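Local coordinates for protein HepC.19480.a.B1 (Helicobacter pylori, PDB 6MTZ) that is of unknown function but is probably a metal-dependent phosphoesterase of the DHH family that hydrolyses phosphodiester bonds, at residues A[11-16]-A[68-73]; A[74-79]-A[112-117]; A[101-106]-A[123-128]. One frame throughout, in Å; residues are numbered along the deposited sequence.

In the fold
All three interactions belong to the N-terminal parallel-sheet domain and lie on the same side of the chain's centre. Interaction 1 pairs strands 10-15 and 64-70 within the sheet; it is buried and combines backbone hydrogen bonds with polar side chains. Interaction 3, also buried, starts on the next strand, 95-102, which bonds through its backbone to strand 64-70; its contact with the start of helix 125-136 is apolar at Leu101 and Ile128 and otherwise a histidine packed on the backbone. Interaction 2 is partly buried and lies farther out: the start of helix 76-85 meets an aromatic turn, with one hydrogen bond across it. It touches interaction 1 where Asn73 packs on Tyr117.

Interaction 1. Residues A[11-16]-A[68-73]; sequences VYHLSH and LVSDLN
In paired strand positions, His13 and Leu68 both hold CG anti to the backbone N (chi1 -175° and -178°), and the two side chains run alongside each other. Leu68 CD2 lies over the centre of the imidazole, 3.6 Å from the His13 ring centroid, in a CH-pi contact. At the rim, His13 NE2 shares a hydrogen bond of 2.8 Å with Ser70 OG, while ND1 is held by Ser28, so both ring nitrogens are engaged and the rotation of the ring is fixed. Ser15 OG lies 2.9 Å from Ser70 OG and is hydrogen-bonded to Gly21 O. The strands that carry them are inner, parallel neighbours in the Rossmann-like sheet expected of a DHH phosphoesterase: Leu68 N reaches Tyr12 O at 2.8 Å, Leu14 N returns to Leu68 O at 2.8 Å, and Ser70 N closes on Leu14 O at 3.0 Å. On the other face Leu14 runs beside Val69, and Leu72 crosses Leu14 at about a right angle, Leu72 CD1 being 3.7 Å from Leu14 CG. His16 CB packs 3.3 Å from Asp71 OD2, imidazole and carboxylate planes 86° apart; Asp71 also faces Asp18 and Asp20, consistent with the metal site of the family.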
ATOM      1  N   VAL A  11       1.446   2.493  18.410  1.00 36.47           N
ATOM      2  CA  VAL A  11       2.153   1.489  17.630  1.00 36.65           C
ATOM      3  C   VAL A  11       2.286   1.982  16.200  1.00 38.26           C
ATOM      4  O   VAL A  11       1.307   2.437  15.595  1.00 33.76           O
ATOM      5  CB  VAL A  11       1.438   0.135  17.684  1.00 32.89           C
ATOM      6  CG1 VAL A  11       2.175  -0.867  16.815  1.00 31.87           C
ATOM      7  CG2 VAL A  11       1.348  -0.339  19.138  1.00 38.20           C
ATOM      8  N   TYR A  12       3.503   1.899  15.669  1.00 29.40           N
ATOM      9  CA  TYR A  12       3.792   2.183  14.270  1.00 27.16           C
ATOM     10  C   TYR A  12       4.281   0.896  13.626  1.00 32.60           C
ATOM     11  O   TYR A  12       5.334   0.374  14.008  1.00 35.56           O
ATOM     12  CB  TYR A  12       4.835   3.300  14.155  1.00 32.15           C
ATOM     13  CG  TYR A  12       4.303   4.613  14.671  1.00 41.22           C
ATOM     14  CD1 TYR A  12       4.334   4.918  16.029  1.00 49.27           C
ATOM     15  CD2 TYR A  12       3.747   5.539  13.804  1.00 38.27           C
ATOM     16  CE1 TYR A  12       3.831   6.116  16.505  1.00 54.63           C
ATOM     17  CE2 TYR A  12       3.245   6.740  14.267  1.00 41.82           C
ATOM     18  CZ  TYR A  12       3.286   7.024  15.618  1.00 48.71           C
ATOM     19  OH  TYR A  12       2.773   8.221  16.075  1.00 44.63           O
ATOM     20  N   HIS A  13       3.520   0.369  12.659  1.00 26.45           N
ATOM     21  CA  HIS A  13       3.776  -0.972  12.140  1.00 26.74           C
ATOM     22  C   HIS A  13       4.088  -0.920  10.651  1.00 30.53           C
ATOM     23  O   HIS A  13       3.185  -0.740   9.824  1.00 27.22           O
ATOM     24  CB  HIS A  13       2.599  -1.907  12.416  1.00 23.84           C
ATOM     25  CG  HIS A  13       2.851  -3.329  12.021  1.00 26.85           C
ATOM     26  ND1 HIS A  13       1.892  -4.314  12.136  1.00 23.95           N
ATOM     27  CD2 HIS A  13       3.950  -3.932  11.505  1.00 25.35           C
ATOM     28  CE1 HIS A  13       2.388  -5.460  11.705  1.00 27.05           C
ATOM     29  NE2 HIS A  13       3.637  -5.255  11.318  1.00 25.89           N
ATOM     30  N   LEU A  14       5.354  -1.151  10.316  1.00 30.27           N
ATOM     31  CA  LEU A  14       5.824  -1.217   8.935  1.00 32.79           C
ATOM     32  C   LEU A  14       5.986  -2.673   8.500  1.00 37.67           C
ATOM     33  O   LEU A  14       6.660  -3.459   9.187  1.00 29.05           O
ATOM     34  CB  LEU A  14       7.153  -0.476   8.799  1.00 25.66           C
ATOM     35  CG  LEU A  14       7.945  -0.746   7.522  1.00 27.92           C
ATOM     36  CD1 LEU A  14       7.168  -0.238   6.292  1.00 24.29           C
ATOM     37  CD2 LEU A  14       9.366  -0.149   7.620  1.00 26.40           C
ATOM     38  N   SER A  15       5.394  -3.022   7.348  1.00 20.62           N
ATOM     39  CA  SER A  15       5.434  -4.396   6.843  1.00 30.47           C
ATOM     40  C   SER A  15       5.560  -4.404   5.322  1.00 26.22           C
ATOM     41  O   SER A  15       5.420  -3.375   4.653  1.00 30.22           O
ATOM     42  CB  SER A  15       4.188  -5.199   7.266  1.00 27.62           C
ATOM     43  OG  SER A  15       4.423  -6.588   7.101  1.00 26.88           O
ATOM     44  N   HIS A  16       5.824  -5.594   4.781  1.00 29.12           N
ATOM     45  CA  HIS A  16       5.975  -5.786   3.337  1.00 28.18           C
ATOM     46  C   HIS A  16       4.598  -5.675   2.663  1.00 27.36           C
ATOM     47  O   HIS A  16       3.610  -5.296   3.289  1.00 30.23           O
ATOM     48  CB  HIS A  16       6.647  -7.128   3.072  1.00 23.48           C
ATOM     49  CG  HIS A  16       7.159  -7.308   1.671  1.00 27.70           C
ATOM     50  ND1 HIS A  16       7.981  -6.394   1.056  1.00 30.80           N
ATOM     51  CD2 HIS A  16       6.982  -8.315   0.779  1.00 29.25           C
ATOM     52  CE1 HIS A  16       8.285  -6.823  -0.158  1.00 32.32           C
ATOM     53  NE2 HIS A  16       7.694  -7.985  -0.352  1.00 28.79           N
ATOM     54  N   LEU A  68       7.217  -1.439  15.136  1.00 30.87           N
ATOM     55  CA  LEU A  68       7.126  -2.851  14.789  1.00 29.26           C
ATOM     56  C   LEU A  68       7.378  -2.991  13.293  1.00 27.66           C
ATOM     57  O   LEU A  68       6.698  -2.346  12.488  1.00 28.71           O
ATOM     58  CB  LEU A  68       5.752  -3.416  15.165  1.00 28.78           C
ATOM     59  CG  LEU A  68       5.543  -4.905  14.895  1.00 42.41           C
ATOM     60  CD1 LEU A  68       6.440  -5.746  15.814  1.00 32.59           C
ATOM     61  CD2 LEU A  68       4.071  -5.315  15.033  1.00 34.90           C
ATOM     62  N   VAL A  69       8.357  -3.815  12.929  1.00 32.68           N
ATOM     63  CA  VAL A  69       8.758  -4.020  11.542  1.00 35.31           C
ATOM     64  C   VAL A  69       8.725  -5.516  11.261  1.00 34.02           C
ATOM     65  O   VAL A  69       9.379  -6.294  11.961  1.00 34.88           O
ATOM     66  CB  VAL A  69      10.162  -3.442  11.256  1.00 32.62           C
ATOM     67  CG1 VAL A  69      10.510  -3.553   9.769  1.00 31.94           C
ATOM     68  CG2 VAL A  69      10.263  -1.985  11.730  1.00 28.66           C
ATOM     69  N   SER A  70       7.985  -5.913  10.231  1.00 27.85           N
ATOM     70  CA  SER A  70       7.748  -7.321   9.947  1.00 28.15           C
ATOM     71  C   SER A  70       7.933  -7.593   8.464  1.00 32.12           C
ATOM     72  O   SER A  70       7.536  -6.777   7.626  1.00 30.51           O
ATOM     73  CB  SER A  70       6.328  -7.755  10.364  1.00 23.30           C
ATOM     74  OG  SER A  70       5.364  -6.876   9.807  1.00 24.91           O
ATOM     75  N   ASP A  71       8.553  -8.740   8.156  1.00 23.57           N
ATOM     76  CA  ASP A  71       8.646  -9.290   6.807  1.00 34.31           C
ATOM     77  C   ASP A  71       9.539  -8.454   5.897  1.00 34.67           C
ATOM     78  O   ASP A  71       9.385  -8.472   4.668  1.00 30.27           O
ATOM     79  CB  ASP A  71       7.256  -9.451   6.177  1.00 23.45           C
ATOM     80  CG  ASP A  71       7.245 -10.449   5.040  1.00 34.78           C
ATOM     81  OD1 ASP A  71       8.089 -11.389   5.060  1.00 26.10           O
ATOM     82  OD2 ASP A  71       6.404 -10.281   4.123  1.00 31.07           O
ATOM     83  N   LEU A  72      10.453  -7.702   6.481  1.00 26.85           N
ATOM     84  CA  LEU A  72      11.405  -6.903   5.728  1.00 33.87           C
ATOM     85  C   LEU A  72      12.777  -7.117   6.338  1.00 28.60           C
ATOM     86  O   LEU A  72      12.900  -7.261   7.561  1.00 34.25           O
ATOM     87  CB  LEU A  72      11.036  -5.423   5.774  1.00 25.43           C
ATOM     88  CG  LEU A  72       9.700  -5.013   5.153  1.00 27.92           C
ATOM     89  CD1 LEU A  72       9.224  -3.724   5.793  1.00 27.86           C
ATOM     90  CD2 LEU A  72       9.819  -4.829   3.642  1.00 30.99           C
ATOM     91  N   ASN A  73      13.807  -7.160   5.509  1.00 33.30           N
ATOM     92  CA  ASN A  73      15.153  -7.140   6.055  1.00 35.06           C
ATOM     93  C   ASN A  73      15.764  -5.781   5.779  1.00 40.18           C
ATOM     94  O   ASN A  73      15.503  -5.171   4.738  1.00 44.28           O
ATOM     95  CB  ASN A  73      16.027  -8.275   5.515  1.00 45.69           C
ATOM     96  CG  ASN A  73      16.313  -8.167   4.057  1.00 56.28           C
ATOM     97  OD1 ASN A  73      15.409  -7.979   3.246  1.00 51.76           O
ATOM     98  ND2 ASN A  73      17.587  -8.321   3.697  1.00 54.02           N
TER

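Interaction 2. Residues A[74-79]-A[112-117]; sequences LNLNEA and ESFHWY
The Phe114 ring takes the methyl of Ala79 on one face: CB stands 3.6 Å above the plane, offset toward the rim on the CE2 side, and makes a CH-pi contact. Leu76 CD2 approaches the same ring at its edge, 4.3 Å from Phe114 CE2. Trp116 is turned differently. Its CG lies between the backbone N and the carbonyl carbon (chi1 49°), and the indole folds back over its own turn, Phe114 CB and Tyr117 CB on one face. The edge of the six-membered ring points at the helix, where Trp116 CH2 lies 3.7 Å from Ala79 CB and Trp116 CZ2 3.5 Å from Ala79 O. Leu74 CD1 meets that edge 4.1 Å from Trp116 CH2. The Ala79 methyl thus meets a ring face of Phe114 and a ring edge of Trp116, set roughly at right angles about it. Trp116 NE1 donates to Gln83 OE1 of the same helix, a bond that helps set the rotation of the indole. Leu74 N donates to Tyr117 OH over a rather long 3.3 Å. Asn75 caps the helix, its OD1 accepting from Glu78 N at 3.1 Å. The aromatic residues come from a type I beta turn, Phe114 to Tyr117, and the whole packs the helix of a beta-alpha-beta crossover, between strands 64-70 and 95-102, against the lead-in to edge strand 117-119 of the Rossmann-like domain.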
ATOM      1  N   LEU A  74      16.520  -5.282   6.747  1.00 47.57           N
ATOM      2  CA  LEU A  74      17.198  -4.003   6.635  1.00 41.44           C
ATOM      3  C   LEU A  74      18.666  -4.257   6.347  1.00 48.81           C
ATOM      4  O   LEU A  74      19.238  -5.255   6.801  1.00 48.04           O
ATOM      5  CB  LEU A  74      17.037  -3.184   7.923  1.00 35.04           C
ATOM      6  CG  LEU A  74      15.616  -3.019   8.493  1.00 32.67           C
ATOM      7  CD1 LEU A  74      15.640  -2.292   9.839  1.00 35.51           C
ATOM      8  CD2 LEU A  74      14.726  -2.280   7.514  1.00 41.54           C
ATOM      9  N   ASN A  75      19.274  -3.366   5.567  1.00 51.44           N
ATOM     10  CA  ASN A  75      20.722  -3.425   5.484  1.00 58.87           C
ATOM     11  C   ASN A  75      21.319  -2.790   6.733  1.00 55.83           C
ATOM     12  O   ASN A  75      20.621  -2.146   7.524  1.00 49.90           O
ATOM     13  CB  ASN A  75      21.237  -2.733   4.224  1.00 72.40           C
ATOM     14  CG  ASN A  75      20.468  -1.479   3.895  1.00 74.51           C
ATOM     15  OD1 ASN A  75      20.517  -0.492   4.631  1.00 71.98           O
ATOM     16  ND2 ASN A  75      19.755  -1.506   2.774  1.00 71.82           N
ATOM     17  N   LEU A  76      22.627  -2.990   6.911  1.00 58.36           N
ATOM     18  CA  LEU A  76      23.290  -2.528   8.128  1.00 59.46           C
ATOM     19  C   LEU A  76      23.083  -1.037   8.331  1.00 62.11           C
ATOM     20  O   LEU A  76      22.893  -0.573   9.462  1.00 64.88           O
ATOM     21  CB  LEU A  76      24.784  -2.847   8.073  1.00 64.90           C
ATOM     22  CG  LEU A  76      25.233  -4.278   8.377  1.00 71.15           C
ATOM     23  CD1 LEU A  76      26.738  -4.407   8.189  1.00 64.96           C
ATOM     24  CD2 LEU A  76      24.833  -4.685   9.795  1.00 73.22           C
ATOM     25  N   ASN A  77      23.097  -0.275   7.243  1.00 66.62           N
ATOM     26  CA  ASN A  77      23.010   1.171   7.362  1.00 72.14           C
ATOM     27  C   ASN A  77      21.640   1.607   7.864  1.00 61.46           C
ATOM     28  O   ASN A  77      21.545   2.514   8.698  1.00 61.32           O
ATOM     29  CB  ASN A  77      23.323   1.817   6.016  1.00 80.81           C
ATOM     30  CG  ASN A  77      23.444   3.310   6.112  1.00 80.94           C
ATOM     31  OD1 ASN A  77      24.532   3.840   6.340  1.00 83.66           O
ATOM     32  ND2 ASN A  77      22.323   4.005   5.953  1.00 75.66           N
ATOM     33  N   GLU A  78      20.569   0.975   7.371  1.00 62.39           N
ATOM     34  CA  GLU A  78      19.228   1.336   7.832  1.00 60.49           C
ATOM     35  C   GLU A  78      18.981   0.873   9.262  1.00 56.56           C
ATOM     36  O   GLU A  78      18.297   1.563  10.028  1.00 57.67           O
ATOM     37  CB  GLU A  78      18.167   0.762   6.897  1.00 67.04           C
ATOM     38  CG  GLU A  78      17.719   1.744   5.830  1.00 76.27           C
ATOM     39  CD  GLU A  78      17.172   3.039   6.416  1.00 69.62           C
ATOM     40  OE1 GLU A  78      16.324   2.964   7.327  1.00 66.59           O
ATOM     41  OE2 GLU A  78      17.589   4.131   5.972  1.00 68.22           O
ATOM     42  N   ALA A  79      19.508  -0.296   9.638  1.00 52.01           N
ATOM     43  CA  ALA A  79      19.395  -0.734  11.028  1.00 56.16           C
ATOM     44  C   ALA A  79      20.159   0.199  11.958  1.00 54.74           C
ATOM     45  O   ALA A  79      19.668   0.548  13.037  1.00 52.12           O
ATOM     46  CB  ALA A  79      19.893  -2.173  11.177  1.00 44.20           C
ATOM     47  N   GLU A 112      22.353 -10.459  13.814  1.00 48.38           N
ATOM     48  CA  GLU A 112      23.237 -10.692  14.953  1.00 48.65           C
ATOM     49  C   GLU A 112      24.017  -9.442  15.374  1.00 47.80           C
ATOM     50  O   GLU A 112      24.886  -9.534  16.243  1.00 50.35           O
ATOM     51  CB  GLU A 112      24.198 -11.844  14.643  1.00 55.49           C
ATOM     52  CG  GLU A 112      24.875 -11.742  13.292  1.00 68.50           C
ATOM     53  CD  GLU A 112      25.600 -13.020  12.908  1.00 75.93           C
ATOM     54  OE1 GLU A 112      26.612 -12.934  12.170  1.00 69.82           O
ATOM     55  OE2 GLU A 112      25.147 -14.105  13.342  1.00 78.82           O
ATOM     56  N   SER A 113      23.728  -8.278  14.790  1.00 54.41           N
ATOM     57  CA  SER A 113      24.292  -7.022  15.265  1.00 47.24           C
ATOM     58  C   SER A 113      23.306  -6.190  16.073  1.00 50.41           C
ATOM     59  O   SER A 113      23.702  -5.166  16.632  1.00 52.73           O
ATOM     60  CB  SER A 113      24.800  -6.179  14.087  1.00 51.96           C
ATOM     61  OG  SER A 113      25.816  -6.859  13.380  1.00 55.44           O
ATOM     62  N   PHE A 114      22.034  -6.578  16.134  1.00 45.64           N
ATOM     63  CA  PHE A 114      21.035  -5.763  16.813  1.00 52.05           C
ATOM     64  C   PHE A 114      20.112  -6.664  17.618  1.00 52.08           C
ATOM     65  O   PHE A 114      19.494  -7.586  17.066  1.00 39.19           O
ATOM     66  CB  PHE A 114      20.252  -4.908  15.811  1.00 49.95           C
ATOM     67  CG  PHE A 114      21.114  -3.911  15.078  1.00 50.96           C
ATOM     68  CD1 PHE A 114      21.289  -2.628  15.575  1.00 56.58           C
ATOM     69  CD2 PHE A 114      21.774  -4.267  13.913  1.00 52.30           C
ATOM     70  CE1 PHE A 114      22.096  -1.712  14.915  1.00 61.29           C
ATOM     71  CE2 PHE A 114      22.580  -3.355  13.244  1.00 60.06           C
ATOM     72  CZ  PHE A 114      22.742  -2.078  13.746  1.00 57.29           C
ATOM     73  N   HIS A 115      20.029  -6.390  18.926  1.00 39.65           N
ATOM     74  CA  HIS A 115      19.232  -7.221  19.819  1.00 35.62           C
ATOM     75  C   HIS A 115      17.751  -7.174  19.462  1.00 44.97           C
ATOM     76  O   HIS A 115      17.035  -8.155  19.695  1.00 41.02           O
ATOM     77  CB  HIS A 115      19.462  -6.791  21.268  1.00 42.75           C
ATOM     78  CG  HIS A 115      20.858  -7.031  21.750  1.00 43.20           C
ATOM     79  ND1 HIS A 115      21.492  -8.250  21.619  1.00 39.33           N
ATOM     80  CD2 HIS A 115      21.746  -6.212  22.367  1.00 45.73           C
ATOM     81  CE1 HIS A 115      22.709  -8.170  22.127  1.00 41.39           C
ATOM     82  NE2 HIS A 115      22.887  -6.944  22.587  1.00 42.38           N
ATOM     83  N   TRP A 116      17.283  -6.057  18.880  1.00 36.52           N
ATOM     84  CA  TRP A 116      15.893  -5.868  18.486  1.00 34.49           C
ATOM     85  C   TRP A 116      15.572  -6.488  17.136  1.00 40.18           C
ATOM     86  O   TRP A 116      14.409  -6.446  16.720  1.00 32.27           O
ATOM     87  CB  TRP A 116      15.534  -4.372  18.431  1.00 31.57           C
ATOM     88  CG  TRP A 116      16.527  -3.525  17.654  1.00 40.03           C
ATOM     89  CD1 TRP A 116      17.593  -2.839  18.166  1.00 38.88           C
ATOM     90  CD2 TRP A 116      16.540  -3.281  16.240  1.00 45.73           C
ATOM     91  NE1 TRP A 116      18.268  -2.188  17.161  1.00 47.99           N
ATOM     92  CE2 TRP A 116      17.641  -2.438  15.970  1.00 46.56           C
ATOM     93  CE3 TRP A 116      15.726  -3.690  15.175  1.00 46.04           C
ATOM     94  CZ2 TRP A 116      17.954  -2.006  14.682  1.00 44.46           C
ATOM     95  CZ3 TRP A 116      16.039  -3.258  13.894  1.00 33.36           C
ATOM     96  CH2 TRP A 116      17.135  -2.423  13.661  1.00 40.97           C
ATOM     97  N   TYR A 117      16.561  -7.044  16.436  1.00 39.34           N
ATOM     98  CA  TYR A 117      16.366  -7.587  15.093  1.00 40.13           C
ATOM     99  C   TYR A 117      16.302  -9.108  15.210  1.00 38.33           C
ATOM    100  O   TYR A 117      17.312  -9.758  15.502  1.00 39.13           O
ATOM    101  CB  TYR A 117      17.496  -7.121  14.179  1.00 42.55           C
ATOM    102  CG  TYR A 117      17.329  -7.339  12.684  1.00 42.99           C
ATOM    103  CD1 TYR A 117      17.091  -8.605  12.160  1.00 42.83           C
ATOM    104  CD2 TYR A 117      17.483  -6.281  11.794  1.00 41.59           C
ATOM    105  CE1 TYR A 117      16.980  -8.809  10.797  1.00 45.04           C
ATOM    106  CE2 TYR A 117      17.357  -6.473  10.421  1.00 46.63           C
ATOM    107  CZ  TYR A 117      17.110  -7.739   9.932  1.00 42.21           C
ATOM    108  OH  TYR A 117      17.001  -7.953   8.578  1.00 39.08           O
TER

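Interaction 3. Residues A[101-106]-A[123-128]; sequences LDHHIS and RCATKI. With EDO (1,2-ethanediol), chain E.
His103 lies against Arg123 and the first turn of helix 125-136. Asp102-His103-His104, at the end of strand 95-102, matches the triplet that names the DHH phosphoesterases, a family to which this protein probably belongs. His103 CB packs closely on Arg123 O, 3.0 Å away. With CG set between the backbone N and the carbonyl carbon (chi1 73°), CG stays close to that oxygen, 3.3 Å from Arg123 O, and CD2 reaches on to lie 3.5 Å from Ala125 N, whose own hydrogen bond goes to Asp20. At the tip, CE1 stands over one face of the His104 ring, toward its rim. The side chain also touches Asp20, Asp71 and Asp159, consistent with the family's metal site. His104 ND1 donates to Asp102 OD1 at 2.8 Å, on its syn lone pair and close to the ring plane, while His104 N bonds OD2 in an Asx turn. Leu101 and Ile128 slide past each other in opposite directions, Leu101 CB against Ile128 CG2 at 3.6 Å. Cys124 caps the helix, its SG accepting from Lys127 N at 3.3 Å. A 1,2-ethanediol, probably from the crystallisation liquor, is hydrogen-bonded through its O2 to Ser106 OG at 2.9 Å.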
ATOM      1  N   LEU A 101      10.733  -8.355  13.198  1.00 30.57           N
ATOM      2  CA  LEU A 101      10.436  -9.777  13.058  1.00 33.23           C
ATOM      3  C   LEU A 101      10.512 -10.141  11.585  1.00 33.73           C
ATOM      4  O   LEU A 101       9.800  -9.547  10.773  1.00 32.84           O
ATOM      5  CB  LEU A 101       9.038 -10.102  13.593  1.00 26.80           C
ATOM      6  CG  LEU A 101       8.806  -9.654  15.032  1.00 38.80           C
ATOM      7  CD1 LEU A 101       7.340  -9.780  15.397  1.00 36.48           C
ATOM      8  CD2 LEU A 101       9.705 -10.437  16.014  1.00 35.31           C
ATOM      9  N   ASP A 102      11.344 -11.124  11.237  1.00 30.36           N
ATOM     10  CA  ASP A 102      11.506 -11.474   9.828  1.00 41.72           C
ATOM     11  C   ASP A 102      12.059 -12.889   9.704  1.00 41.03           C
ATOM     12  O   ASP A 102      12.551 -13.477  10.672  1.00 35.36           O
ATOM     13  CB  ASP A 102      12.412 -10.474   9.092  1.00 47.94           C
ATOM     14  CG  ASP A 102      12.535 -10.792   7.604  1.00 45.12           C
ATOM     15  OD1 ASP A 102      11.486 -11.066   6.990  1.00 34.54           O
ATOM     16  OD2 ASP A 102      13.663 -10.814   7.064  1.00 37.90           O
ATOM     17  N   HIS A 103      11.996 -13.417   8.474  1.00 37.14           N
ATOM     18  CA  HIS A 103      12.389 -14.788   8.185  1.00 40.90           C
ATOM     19  C   HIS A 103      13.316 -14.925   6.975  1.00 37.16           C
ATOM     20  O   HIS A 103      13.515 -16.046   6.496  1.00 35.94           O
ATOM     21  CB  HIS A 103      11.135 -15.648   7.983  1.00 39.67           C
ATOM     22  CG  HIS A 103      10.425 -15.398   6.688  1.00 45.20           C
ATOM     23  ND1 HIS A 103      10.791 -16.006   5.507  1.00 50.12           N
ATOM     24  CD2 HIS A 103       9.357 -14.621   6.394  1.00 43.29           C
ATOM     25  CE1 HIS A 103       9.988 -15.603   4.538  1.00 45.88           C
ATOM     26  NE2 HIS A 103       9.106 -14.766   5.052  1.00 42.39           N
ATOM     27  N   HIS A 104      13.901 -13.832   6.479  1.00 43.00           N
ATOM     28  CA  HIS A 104      14.706 -13.841   5.258  1.00 32.36           C
ATOM     29  C   HIS A 104      16.183 -14.019   5.606  1.00 44.37           C
ATOM     30  O   HIS A 104      16.773 -13.165   6.275  1.00 41.00           O
ATOM     31  CB  HIS A 104      14.506 -12.544   4.463  1.00 34.42           C
ATOM     32  CG  HIS A 104      13.176 -12.433   3.781  1.00 42.99           C
ATOM     33  ND1 HIS A 104      12.058 -11.913   4.400  1.00 42.46           N
ATOM     34  CD2 HIS A 104      12.792 -12.747   2.519  1.00 43.49           C
ATOM     35  CE1 HIS A 104      11.040 -11.928   3.556  1.00 35.58           C
ATOM     36  NE2 HIS A 104      11.459 -12.427   2.408  1.00 37.90           N
ATOM     37  N   ILE A 105      16.787 -15.104   5.110  1.00 45.60           N
ATOM     38  CA  ILE A 105      18.175 -15.419   5.432  1.00 51.33           C
ATOM     39  C   ILE A 105      19.143 -14.335   4.957  1.00 58.76           C
ATOM     40  O   ILE A 105      20.271 -14.263   5.454  1.00 62.71           O
ATOM     41  CB  ILE A 105      18.560 -16.798   4.846  1.00 52.36           C
ATOM     42  CG1 ILE A 105      19.839 -17.325   5.488  1.00 52.61           C
ATOM     43  CG2 ILE A 105      18.771 -16.706   3.345  1.00 55.38           C
ATOM     44  CD1 ILE A 105      19.771 -17.434   6.999  1.00 68.45           C
ATOM     45  N   SER A 106      18.727 -13.471   4.024  1.00 57.34           N
ATOM     46  CA  SER A 106      19.597 -12.381   3.586  1.00 54.36           C
ATOM     47  C   SER A 106      19.992 -11.452   4.731  1.00 64.14           C
ATOM     48  O   SER A 106      21.013 -10.760   4.630  1.00 60.26           O
ATOM     49  CB  SER A 106      18.923 -11.573   2.482  1.00 50.33           C
ATOM     50  OG  SER A 106      17.646 -11.099   2.902  1.00 55.17           O
ATOM     51  N   ARG A 123       9.632 -19.887   9.893  1.00 30.90           N
ATOM     52  CA  ARG A 123       8.239 -19.468   9.994  1.00 29.46           C
ATOM     53  C   ARG A 123       8.011 -18.282   9.075  1.00 36.27           C
ATOM     54  O   ARG A 123       8.937 -17.528   8.768  1.00 33.88           O
ATOM     55  CB  ARG A 123       7.851 -19.063  11.429  1.00 33.82           C
ATOM     56  CG  ARG A 123       7.611 -20.231  12.391  1.00 37.95           C
ATOM     57  CD  ARG A 123       7.349 -19.723  13.798  1.00 36.75           C
ATOM     58  NE  ARG A 123       8.553 -19.145  14.394  1.00 42.39           N
ATOM     59  CZ  ARG A 123       8.553 -18.316  15.435  1.00 39.63           C
ATOM     60  NH1 ARG A 123       7.413 -17.950  16.001  1.00 31.05           N
ATOM     61  NH2 ARG A 123       9.702 -17.841  15.907  1.00 41.69           N
ATOM     62  N   CYS A 124       6.769 -18.114   8.645  1.00 27.15           N
ATOM     63  CA  CYS A 124       6.439 -16.897   7.935  1.00 29.81           C
ATOM     64  C   CYS A 124       6.402 -15.742   8.928  1.00 36.50           C
ATOM     65  O   CYS A 124       6.289 -15.937  10.147  1.00 34.30           O
ATOM     66  CB  CYS A 124       5.096 -17.026   7.214  1.00 28.03           C
ATOM     67  SG  CYS A 124       3.658 -16.940   8.324  1.00 29.22           S
ATOM     68  N   ALA A 125       6.503 -14.523   8.393  1.00 22.42           N
ATOM     69  CA  ALA A 125       6.514 -13.347   9.254  1.00 28.68           C
ATOM     70  C   ALA A 125       5.214 -13.219  10.035  1.00 35.54           C
ATOM     71  O   ALA A 125       5.232 -12.842  11.211  1.00 27.93           O
ATOM     72  CB  ALA A 125       6.774 -12.091   8.426  1.00 22.07           C
ATOM     73  N   THR A 126       4.074 -13.542   9.405  1.00 25.52           N
ATOM     74  CA  THR A 126       2.798 -13.427  10.105  1.00 26.05           C
ATOM     75  C   THR A 126       2.764 -14.288  11.367  1.00 27.82           C
ATOM     76  O   THR A 126       2.285 -13.842  12.414  1.00 22.38           O
ATOM     77  CB  THR A 126       1.650 -13.791   9.166  1.00 24.16           C
ATOM     78  OG1 THR A 126       1.547 -12.784   8.160  1.00 27.22           O
ATOM     79  CG2 THR A 126       0.329 -13.817   9.924  1.00 22.95           C
ATOM     80  N   LYS A 127       3.295 -15.512  11.300  1.00 26.49           N
ATOM     81  CA  LYS A 127       3.263 -16.372  12.476  1.00 26.86           C
ATOM     82  C   LYS A 127       4.208 -15.857  13.554  1.00 30.98           C
ATOM     83  O   LYS A 127       3.866 -15.872  14.742  1.00 30.51           O
ATOM     84  CB  LYS A 127       3.606 -17.811  12.091  1.00 25.82           C
ATOM     85  CG  LYS A 127       3.451 -18.811  13.250  1.00 26.07           C
ATOM     86  CD  LYS A 127       3.301 -20.245  12.716  1.00 25.81           C
ATOM     87  CE  LYS A 127       2.992 -21.243  13.851  1.00 32.05           C
ATOM     88  NZ  LYS A 127       3.149 -22.662  13.398  1.00 31.60           N
ATOM     89  N   ILE A 128       5.392 -15.379  13.158  1.00 23.61           N
ATOM     90  CA  ILE A 128       6.300 -14.744  14.110  1.00 22.35           C
ATOM     91  C   ILE A 128       5.617 -13.562  14.802  1.00 29.73           C
ATOM     92  O   ILE A 128       5.653 -13.441  16.030  1.00 24.09           O
ATOM     93  CB  ILE A 128       7.603 -14.304  13.412  1.00 27.75           C
ATOM     94  CG1 ILE A 128       8.323 -15.492  12.772  1.00 30.18           C
ATOM     95  CG2 ILE A 128       8.522 -13.604  14.407  1.00 22.32           C
ATOM     96  CD1 ILE A 128       9.489 -15.076  11.903  1.00 23.99           C
TER
HETATM   97  C1  EDO E 603      15.539 -15.582   1.862  1.00 52.00           C
HETATM   98  O1  EDO E 603      14.335 -16.304   1.577  1.00 59.81           O
HETATM   99  C2  EDO E 603      15.582 -14.335   0.990  1.00 41.52           C
HETATM  100  O2  EDO E 603      16.446 -13.387   1.617  1.00 38.55           O